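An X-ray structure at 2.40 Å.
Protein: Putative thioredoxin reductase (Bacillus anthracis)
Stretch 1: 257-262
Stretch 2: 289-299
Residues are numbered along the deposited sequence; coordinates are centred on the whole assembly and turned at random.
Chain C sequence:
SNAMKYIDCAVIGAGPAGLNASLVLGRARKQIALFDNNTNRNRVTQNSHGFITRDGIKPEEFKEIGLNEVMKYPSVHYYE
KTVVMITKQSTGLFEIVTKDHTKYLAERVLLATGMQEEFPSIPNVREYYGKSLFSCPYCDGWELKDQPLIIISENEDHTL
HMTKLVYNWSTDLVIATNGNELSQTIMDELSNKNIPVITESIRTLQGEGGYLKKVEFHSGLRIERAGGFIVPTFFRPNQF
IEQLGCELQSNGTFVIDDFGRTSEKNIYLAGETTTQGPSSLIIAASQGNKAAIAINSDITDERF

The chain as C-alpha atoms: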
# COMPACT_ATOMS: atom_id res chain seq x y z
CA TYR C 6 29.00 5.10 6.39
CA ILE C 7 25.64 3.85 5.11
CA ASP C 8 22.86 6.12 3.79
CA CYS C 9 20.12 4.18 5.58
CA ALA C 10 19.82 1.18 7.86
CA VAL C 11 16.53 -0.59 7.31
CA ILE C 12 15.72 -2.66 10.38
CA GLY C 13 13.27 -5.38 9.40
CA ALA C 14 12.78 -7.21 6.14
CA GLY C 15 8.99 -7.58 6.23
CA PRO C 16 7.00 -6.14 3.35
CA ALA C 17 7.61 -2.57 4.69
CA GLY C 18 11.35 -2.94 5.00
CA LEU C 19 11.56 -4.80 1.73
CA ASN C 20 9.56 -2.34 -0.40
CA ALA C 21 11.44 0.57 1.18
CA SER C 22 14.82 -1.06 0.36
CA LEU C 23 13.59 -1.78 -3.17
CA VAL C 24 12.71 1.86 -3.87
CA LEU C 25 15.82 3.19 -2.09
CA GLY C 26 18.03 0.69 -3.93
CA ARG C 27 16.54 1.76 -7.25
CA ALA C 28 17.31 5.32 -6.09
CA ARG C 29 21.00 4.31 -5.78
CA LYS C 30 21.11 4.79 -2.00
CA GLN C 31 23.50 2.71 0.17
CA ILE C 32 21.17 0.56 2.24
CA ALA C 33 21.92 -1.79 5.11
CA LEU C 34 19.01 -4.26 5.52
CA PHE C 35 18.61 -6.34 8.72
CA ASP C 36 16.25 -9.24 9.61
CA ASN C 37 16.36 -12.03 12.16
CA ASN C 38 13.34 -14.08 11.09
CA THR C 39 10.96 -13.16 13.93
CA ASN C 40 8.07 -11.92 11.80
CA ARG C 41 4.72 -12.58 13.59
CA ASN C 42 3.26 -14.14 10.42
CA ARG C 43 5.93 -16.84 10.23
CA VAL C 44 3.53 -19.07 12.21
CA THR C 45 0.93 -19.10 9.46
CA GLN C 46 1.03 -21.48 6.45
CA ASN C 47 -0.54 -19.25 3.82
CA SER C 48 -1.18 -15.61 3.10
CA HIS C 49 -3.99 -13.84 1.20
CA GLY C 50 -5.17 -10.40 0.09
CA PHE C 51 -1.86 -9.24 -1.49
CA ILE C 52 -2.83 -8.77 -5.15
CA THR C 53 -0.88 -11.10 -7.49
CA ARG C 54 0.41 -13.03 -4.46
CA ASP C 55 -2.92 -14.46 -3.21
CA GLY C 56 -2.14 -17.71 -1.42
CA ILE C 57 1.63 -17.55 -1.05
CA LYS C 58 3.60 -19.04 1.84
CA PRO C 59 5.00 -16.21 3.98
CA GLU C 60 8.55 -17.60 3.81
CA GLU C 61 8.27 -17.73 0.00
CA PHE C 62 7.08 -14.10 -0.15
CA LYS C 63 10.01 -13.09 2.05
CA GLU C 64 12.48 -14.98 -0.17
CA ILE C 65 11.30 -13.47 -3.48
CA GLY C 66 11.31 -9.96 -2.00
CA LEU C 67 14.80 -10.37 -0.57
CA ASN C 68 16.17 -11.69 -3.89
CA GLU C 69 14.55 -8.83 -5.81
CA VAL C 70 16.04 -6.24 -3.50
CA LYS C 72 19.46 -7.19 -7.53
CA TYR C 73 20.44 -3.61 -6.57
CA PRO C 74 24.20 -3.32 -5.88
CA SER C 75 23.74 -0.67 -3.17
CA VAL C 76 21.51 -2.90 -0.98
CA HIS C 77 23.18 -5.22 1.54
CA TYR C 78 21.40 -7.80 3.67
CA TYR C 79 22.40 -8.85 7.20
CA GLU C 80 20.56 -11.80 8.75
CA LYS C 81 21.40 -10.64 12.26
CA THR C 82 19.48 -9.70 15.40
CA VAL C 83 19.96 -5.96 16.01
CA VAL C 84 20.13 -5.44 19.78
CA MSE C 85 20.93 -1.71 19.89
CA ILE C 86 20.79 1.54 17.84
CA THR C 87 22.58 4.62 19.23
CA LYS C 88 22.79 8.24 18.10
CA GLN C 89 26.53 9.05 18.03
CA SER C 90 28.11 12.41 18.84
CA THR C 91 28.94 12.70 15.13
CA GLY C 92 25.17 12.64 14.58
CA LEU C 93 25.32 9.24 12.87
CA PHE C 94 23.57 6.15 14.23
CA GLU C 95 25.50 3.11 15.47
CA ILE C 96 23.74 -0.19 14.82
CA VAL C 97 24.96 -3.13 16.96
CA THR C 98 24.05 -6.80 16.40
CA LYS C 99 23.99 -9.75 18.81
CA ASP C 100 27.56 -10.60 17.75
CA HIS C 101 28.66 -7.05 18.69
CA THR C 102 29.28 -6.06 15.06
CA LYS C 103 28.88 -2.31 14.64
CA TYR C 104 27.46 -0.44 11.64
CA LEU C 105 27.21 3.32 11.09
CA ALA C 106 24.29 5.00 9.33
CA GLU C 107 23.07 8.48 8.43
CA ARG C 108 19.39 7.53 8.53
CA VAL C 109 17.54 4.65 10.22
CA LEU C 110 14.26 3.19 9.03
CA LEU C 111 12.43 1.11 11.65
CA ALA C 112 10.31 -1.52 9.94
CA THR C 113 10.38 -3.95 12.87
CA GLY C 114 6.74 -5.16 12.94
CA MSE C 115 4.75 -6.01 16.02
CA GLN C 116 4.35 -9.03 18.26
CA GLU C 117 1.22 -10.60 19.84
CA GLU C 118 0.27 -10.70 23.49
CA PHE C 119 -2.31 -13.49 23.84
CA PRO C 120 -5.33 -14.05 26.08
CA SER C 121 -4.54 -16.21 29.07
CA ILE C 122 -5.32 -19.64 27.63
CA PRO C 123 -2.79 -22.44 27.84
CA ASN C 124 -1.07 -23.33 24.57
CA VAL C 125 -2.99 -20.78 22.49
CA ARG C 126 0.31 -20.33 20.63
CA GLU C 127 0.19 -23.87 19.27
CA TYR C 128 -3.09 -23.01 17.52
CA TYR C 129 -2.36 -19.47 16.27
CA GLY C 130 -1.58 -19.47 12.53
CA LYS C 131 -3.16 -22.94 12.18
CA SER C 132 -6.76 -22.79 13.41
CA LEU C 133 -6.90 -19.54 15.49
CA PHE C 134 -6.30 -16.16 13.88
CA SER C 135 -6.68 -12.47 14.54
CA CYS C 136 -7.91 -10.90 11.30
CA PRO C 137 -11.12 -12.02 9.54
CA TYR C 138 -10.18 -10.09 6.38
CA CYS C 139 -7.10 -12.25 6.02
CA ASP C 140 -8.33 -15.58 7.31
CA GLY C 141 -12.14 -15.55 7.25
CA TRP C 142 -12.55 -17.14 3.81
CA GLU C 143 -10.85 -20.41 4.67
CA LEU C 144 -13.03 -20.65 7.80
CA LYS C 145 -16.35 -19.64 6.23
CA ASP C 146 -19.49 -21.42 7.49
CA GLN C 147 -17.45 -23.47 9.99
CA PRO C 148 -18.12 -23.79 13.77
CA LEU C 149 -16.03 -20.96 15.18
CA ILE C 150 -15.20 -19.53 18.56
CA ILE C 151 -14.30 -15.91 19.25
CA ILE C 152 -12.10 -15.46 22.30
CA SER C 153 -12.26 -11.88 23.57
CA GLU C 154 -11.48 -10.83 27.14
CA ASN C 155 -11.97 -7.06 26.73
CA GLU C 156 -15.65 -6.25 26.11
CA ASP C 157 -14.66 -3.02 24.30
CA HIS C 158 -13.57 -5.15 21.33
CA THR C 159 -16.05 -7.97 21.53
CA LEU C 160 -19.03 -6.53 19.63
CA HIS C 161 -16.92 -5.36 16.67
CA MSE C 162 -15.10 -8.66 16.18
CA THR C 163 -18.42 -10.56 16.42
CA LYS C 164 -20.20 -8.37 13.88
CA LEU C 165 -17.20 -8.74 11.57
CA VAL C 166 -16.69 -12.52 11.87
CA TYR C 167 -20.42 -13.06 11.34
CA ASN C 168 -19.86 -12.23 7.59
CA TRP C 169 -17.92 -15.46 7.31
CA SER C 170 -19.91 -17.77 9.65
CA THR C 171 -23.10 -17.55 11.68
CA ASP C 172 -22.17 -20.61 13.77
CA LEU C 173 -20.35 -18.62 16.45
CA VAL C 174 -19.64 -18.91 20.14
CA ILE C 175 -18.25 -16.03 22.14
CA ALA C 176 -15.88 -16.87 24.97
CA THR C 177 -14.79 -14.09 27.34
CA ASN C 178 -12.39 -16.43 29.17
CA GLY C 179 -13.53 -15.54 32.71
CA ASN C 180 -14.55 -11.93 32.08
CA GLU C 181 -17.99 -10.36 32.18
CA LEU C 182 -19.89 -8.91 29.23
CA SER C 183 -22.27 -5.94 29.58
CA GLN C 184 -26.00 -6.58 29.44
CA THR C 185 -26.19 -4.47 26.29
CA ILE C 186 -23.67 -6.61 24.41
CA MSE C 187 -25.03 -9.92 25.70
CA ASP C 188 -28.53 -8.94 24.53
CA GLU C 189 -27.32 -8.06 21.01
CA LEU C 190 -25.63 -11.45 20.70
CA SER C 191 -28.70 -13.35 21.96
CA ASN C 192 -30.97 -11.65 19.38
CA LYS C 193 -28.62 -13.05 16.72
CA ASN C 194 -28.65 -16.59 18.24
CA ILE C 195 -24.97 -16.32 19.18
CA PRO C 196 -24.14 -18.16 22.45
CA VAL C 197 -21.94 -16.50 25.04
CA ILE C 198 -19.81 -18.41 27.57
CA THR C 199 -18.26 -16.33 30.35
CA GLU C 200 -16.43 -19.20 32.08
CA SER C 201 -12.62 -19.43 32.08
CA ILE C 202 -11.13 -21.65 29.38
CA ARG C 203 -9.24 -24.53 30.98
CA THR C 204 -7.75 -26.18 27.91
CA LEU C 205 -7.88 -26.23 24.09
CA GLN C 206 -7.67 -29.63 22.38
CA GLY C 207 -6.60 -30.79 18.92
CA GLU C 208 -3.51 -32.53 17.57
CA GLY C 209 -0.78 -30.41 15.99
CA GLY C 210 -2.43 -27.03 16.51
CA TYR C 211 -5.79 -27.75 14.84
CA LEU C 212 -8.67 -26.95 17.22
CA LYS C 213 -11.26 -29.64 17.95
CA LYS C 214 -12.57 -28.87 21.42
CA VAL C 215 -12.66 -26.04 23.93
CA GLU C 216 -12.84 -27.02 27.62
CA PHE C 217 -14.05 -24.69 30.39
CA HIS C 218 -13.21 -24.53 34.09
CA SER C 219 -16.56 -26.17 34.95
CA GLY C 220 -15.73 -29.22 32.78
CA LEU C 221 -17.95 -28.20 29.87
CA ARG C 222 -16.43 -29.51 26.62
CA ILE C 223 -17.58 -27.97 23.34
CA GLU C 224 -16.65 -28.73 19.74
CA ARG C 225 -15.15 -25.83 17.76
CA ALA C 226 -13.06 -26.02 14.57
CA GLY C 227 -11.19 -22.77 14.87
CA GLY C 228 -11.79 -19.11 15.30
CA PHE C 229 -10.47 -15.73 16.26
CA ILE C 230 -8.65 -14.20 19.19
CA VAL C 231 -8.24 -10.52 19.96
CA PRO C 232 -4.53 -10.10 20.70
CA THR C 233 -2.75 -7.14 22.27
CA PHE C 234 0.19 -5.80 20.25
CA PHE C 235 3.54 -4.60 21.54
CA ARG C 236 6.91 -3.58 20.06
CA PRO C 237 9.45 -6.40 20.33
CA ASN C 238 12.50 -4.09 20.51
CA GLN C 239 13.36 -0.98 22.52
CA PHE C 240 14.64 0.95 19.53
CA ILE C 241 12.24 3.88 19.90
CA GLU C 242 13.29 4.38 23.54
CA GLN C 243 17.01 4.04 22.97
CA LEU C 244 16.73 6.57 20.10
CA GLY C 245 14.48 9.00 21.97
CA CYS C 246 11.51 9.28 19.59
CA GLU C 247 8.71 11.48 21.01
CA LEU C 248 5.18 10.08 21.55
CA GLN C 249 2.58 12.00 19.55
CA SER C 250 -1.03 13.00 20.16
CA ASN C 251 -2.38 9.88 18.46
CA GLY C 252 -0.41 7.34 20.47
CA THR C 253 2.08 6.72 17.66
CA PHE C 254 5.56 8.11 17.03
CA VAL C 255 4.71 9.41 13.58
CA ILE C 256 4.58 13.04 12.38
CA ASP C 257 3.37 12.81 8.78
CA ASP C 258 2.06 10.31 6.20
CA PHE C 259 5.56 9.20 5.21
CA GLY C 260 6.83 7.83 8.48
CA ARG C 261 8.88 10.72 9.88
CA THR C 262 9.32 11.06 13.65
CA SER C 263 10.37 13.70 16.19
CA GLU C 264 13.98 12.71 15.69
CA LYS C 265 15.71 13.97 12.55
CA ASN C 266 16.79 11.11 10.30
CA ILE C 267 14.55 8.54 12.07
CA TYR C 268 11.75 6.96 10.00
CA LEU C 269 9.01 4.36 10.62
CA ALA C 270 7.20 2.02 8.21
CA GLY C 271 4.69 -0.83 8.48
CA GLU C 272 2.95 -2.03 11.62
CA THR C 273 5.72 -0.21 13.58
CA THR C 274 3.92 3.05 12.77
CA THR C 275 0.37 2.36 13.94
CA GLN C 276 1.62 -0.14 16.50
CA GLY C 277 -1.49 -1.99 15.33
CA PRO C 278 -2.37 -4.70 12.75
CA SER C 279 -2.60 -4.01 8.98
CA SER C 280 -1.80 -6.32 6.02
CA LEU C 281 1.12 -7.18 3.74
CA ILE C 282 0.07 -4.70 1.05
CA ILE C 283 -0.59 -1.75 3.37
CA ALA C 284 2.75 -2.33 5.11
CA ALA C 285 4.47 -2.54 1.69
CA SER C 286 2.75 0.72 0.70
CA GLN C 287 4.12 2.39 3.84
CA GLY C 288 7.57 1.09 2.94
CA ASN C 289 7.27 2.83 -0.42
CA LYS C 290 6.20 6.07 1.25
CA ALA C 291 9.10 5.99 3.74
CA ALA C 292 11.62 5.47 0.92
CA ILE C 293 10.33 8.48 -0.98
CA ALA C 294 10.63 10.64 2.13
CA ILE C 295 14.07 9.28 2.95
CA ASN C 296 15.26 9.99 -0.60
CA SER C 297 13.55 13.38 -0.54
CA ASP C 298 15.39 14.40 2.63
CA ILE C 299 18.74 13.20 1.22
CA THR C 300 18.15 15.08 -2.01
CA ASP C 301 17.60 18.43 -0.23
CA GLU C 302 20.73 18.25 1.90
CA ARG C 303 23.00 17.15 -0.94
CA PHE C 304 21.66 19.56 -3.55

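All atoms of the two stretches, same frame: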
# COMPACT_ATOMS: atom_id res chain seq x y z
N ASP C 257 4.07 12.59 10.05
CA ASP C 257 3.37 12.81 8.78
C ASP C 257 2.90 11.49 8.17
O ASP C 257 2.90 10.46 8.83
CB ASP C 257 4.22 13.63 7.79
CG ASP C 257 5.61 13.02 7.53
OD1 ASP C 257 6.50 13.77 7.08
OD2 ASP C 257 5.82 11.81 7.78
N ASP C 258 2.52 11.52 6.89
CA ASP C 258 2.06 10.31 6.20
C ASP C 258 3.20 9.51 5.55
O ASP C 258 2.96 8.56 4.79
CB ASP C 258 1.00 10.66 5.17
CG ASP C 258 -0.05 9.57 5.02
OD1 ASP C 258 0.22 8.57 4.32
OD2 ASP C 258 -1.15 9.73 5.61
N PHE C 259 4.44 9.86 5.86
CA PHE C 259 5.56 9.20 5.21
C PHE C 259 6.42 8.43 6.19
O PHE C 259 7.30 7.68 5.80
CB PHE C 259 6.40 10.21 4.42
CG PHE C 259 5.66 10.82 3.26
CD1 PHE C 259 4.88 11.95 3.43
CD2 PHE C 259 5.71 10.23 2.00
CE1 PHE C 259 4.18 12.51 2.36
CE2 PHE C 259 5.02 10.77 0.93
CZ PHE C 259 4.25 11.91 1.11
N GLY C 260 6.15 8.62 7.48
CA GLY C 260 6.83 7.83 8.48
C GLY C 260 7.92 8.57 9.23
O GLY C 260 8.75 7.94 9.88
N ARG C 261 7.92 9.90 9.14
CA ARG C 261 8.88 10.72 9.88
C ARG C 261 8.55 10.74 11.38
O ARG C 261 7.40 10.48 11.78
CB ARG C 261 8.89 12.14 9.32
CG ARG C 261 9.28 12.20 7.85
CD ARG C 261 9.70 13.60 7.44
NE ARG C 261 10.28 13.62 6.10
CZ ARG C 261 9.62 13.95 5.00
NH1 ARG C 261 8.34 14.29 5.07
NH2 ARG C 261 10.24 13.96 3.83
N THR C 262 9.55 11.03 12.21
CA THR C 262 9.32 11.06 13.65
C THR C 262 9.69 12.42 14.21
O THR C 262 9.69 13.41 13.49
CB THR C 262 10.12 9.98 14.41
OG1 THR C 262 11.52 10.18 14.21
CG2 THR C 262 9.72 8.59 13.96
N ASN C 289 7.05 2.01 0.76
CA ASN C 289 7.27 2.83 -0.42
C ASN C 289 7.28 4.30 -0.02
O ASN C 289 8.15 5.07 -0.46
CB ASN C 289 6.21 2.55 -1.51
CG ASN C 289 6.58 3.13 -2.89
OD1 ASN C 289 5.90 2.87 -3.88
ND2 ASN C 289 7.65 3.90 -2.97
N LYS C 290 6.31 4.69 0.79
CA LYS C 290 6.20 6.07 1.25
C LYS C 290 7.45 6.52 2.02
O LYS C 290 7.98 7.59 1.78
CB LYS C 290 4.93 6.28 2.08
CG LYS C 290 3.74 6.73 1.24
CD LYS C 290 2.41 6.50 1.93
CE LYS C 290 1.26 6.94 1.03
NZ LYS C 290 -0.11 6.68 1.58
N ALA C 291 7.92 5.68 2.93
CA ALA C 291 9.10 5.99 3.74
C ALA C 291 10.33 6.23 2.87
O ALA C 291 11.12 7.13 3.15
CB ALA C 291 9.36 4.88 4.79
N ALA C 292 10.48 5.41 1.82
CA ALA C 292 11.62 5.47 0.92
C ALA C 292 11.66 6.77 0.13
O ALA C 292 12.72 7.34 -0.10
CB ALA C 292 11.61 4.27 -0.03
N ILE C 293 10.48 7.22 -0.29
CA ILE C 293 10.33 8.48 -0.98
C ILE C 293 10.75 9.64 -0.07
O ILE C 293 11.47 10.54 -0.49
CB ILE C 293 8.87 8.69 -1.41
CG1 ILE C 293 8.56 7.83 -2.65
CG2 ILE C 293 8.58 10.16 -1.69
CD1 ILE C 293 7.14 8.03 -3.17
N ALA C 294 10.31 9.60 1.18
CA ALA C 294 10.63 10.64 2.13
C ALA C 294 12.12 10.63 2.47
O ALA C 294 12.74 11.67 2.59
CB ALA C 294 9.78 10.47 3.41
N ILE C 295 12.67 9.43 2.62
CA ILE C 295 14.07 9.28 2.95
C ILE C 295 14.91 9.85 1.80
O ILE C 295 15.84 10.62 2.02
CB ILE C 295 14.41 7.79 3.24
CG1 ILE C 295 13.85 7.38 4.61
CG2 ILE C 295 15.93 7.53 3.15
CD1 ILE C 295 13.94 5.88 4.91
N ASN C 296 14.55 9.49 0.57
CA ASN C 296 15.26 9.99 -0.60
C ASN C 296 15.02 11.48 -0.82
O ASN C 296 15.92 12.19 -1.28
CB ASN C 296 14.90 9.20 -1.85
CG ASN C 296 15.79 9.56 -3.04
OD1 ASN C 296 16.97 9.22 -3.07
ND2 ASN C 296 15.22 10.24 -4.02
N SER C 297 13.83 11.96 -0.48
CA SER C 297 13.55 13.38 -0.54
C SER C 297 14.43 14.19 0.42
O SER C 297 15.01 15.19 0.04
CB SER C 297 12.08 13.64 -0.21
OG SER C 297 11.36 13.91 -1.40
N ASP C 298 14.53 13.74 1.66
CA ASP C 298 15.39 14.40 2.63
C ASP C 298 16.88 14.40 2.21
O ASP C 298 17.59 15.37 2.44
CB ASP C 298 15.20 13.75 4.00
CG ASP C 298 13.79 13.95 4.55
OD1 ASP C 298 13.01 14.72 3.95
OD2 ASP C 298 13.45 13.35 5.60
N ILE C 299 17.34 13.32 1.59
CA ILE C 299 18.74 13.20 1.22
C ILE C 299 19.03 14.15 0.06
O ILE C 299 20.07 14.82 0.01
CB ILE C 299 19.08 11.77 0.80
CG1 ILE C 299 18.89 10.80 1.97
CG2 ILE C 299 20.50 11.67 0.32
CD1 ILE C 299 19.14 9.37 1.58

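Within the loop 257-262, one carboxylate gathers three backbone amides and an arginine. Asp-257 does not touch the helix; its OD2 accepts from the backbone N of Phe-259 (3.1 Å) and the N of Arg-261 (3.1 Å), with a weak third bond from Gly-260 N at 3.2 Å. Asp-257 OD1 accepts from Arg-261 NH1 at 2.8 Å in a salt bridge, while NE and NH2 of Arg-261 are directed to the helix.

There Arg-261 meets Asp-298 with two nitrogens: NE donates to OD2 at 3.2 Å, nearly straight at 165°, and NH2 donates to OD1 at 2.9 Å, more bent at 136°. One cation thus joins two carboxylates, one from each stretch, and Asp-298 OD2 is also bonded elsewhere in the structure. The methyl of Ala-294 lies over one guanidinium face, its CB 3.5 Å from Arg-261 NH2.

Ala-294 CB also packs 3.5 Å from Phe-259 CB, and the one methyl therefore touches both Phe-259 and Arg-261. Lys-290 O sits at the edge of the Phe-259 ring, 3.5 Å from CD2, while still accepting the helical bond from Ala-294 N. Phe-259 O receives a CA-H...O contact from Ala-291 CA at 3.2 Å. At the exposed margin, Lys-290 NZ reaches Asp-258 OD1 at 3.3 Å, a weak bond within a salt bridge to a poorly ordered residue.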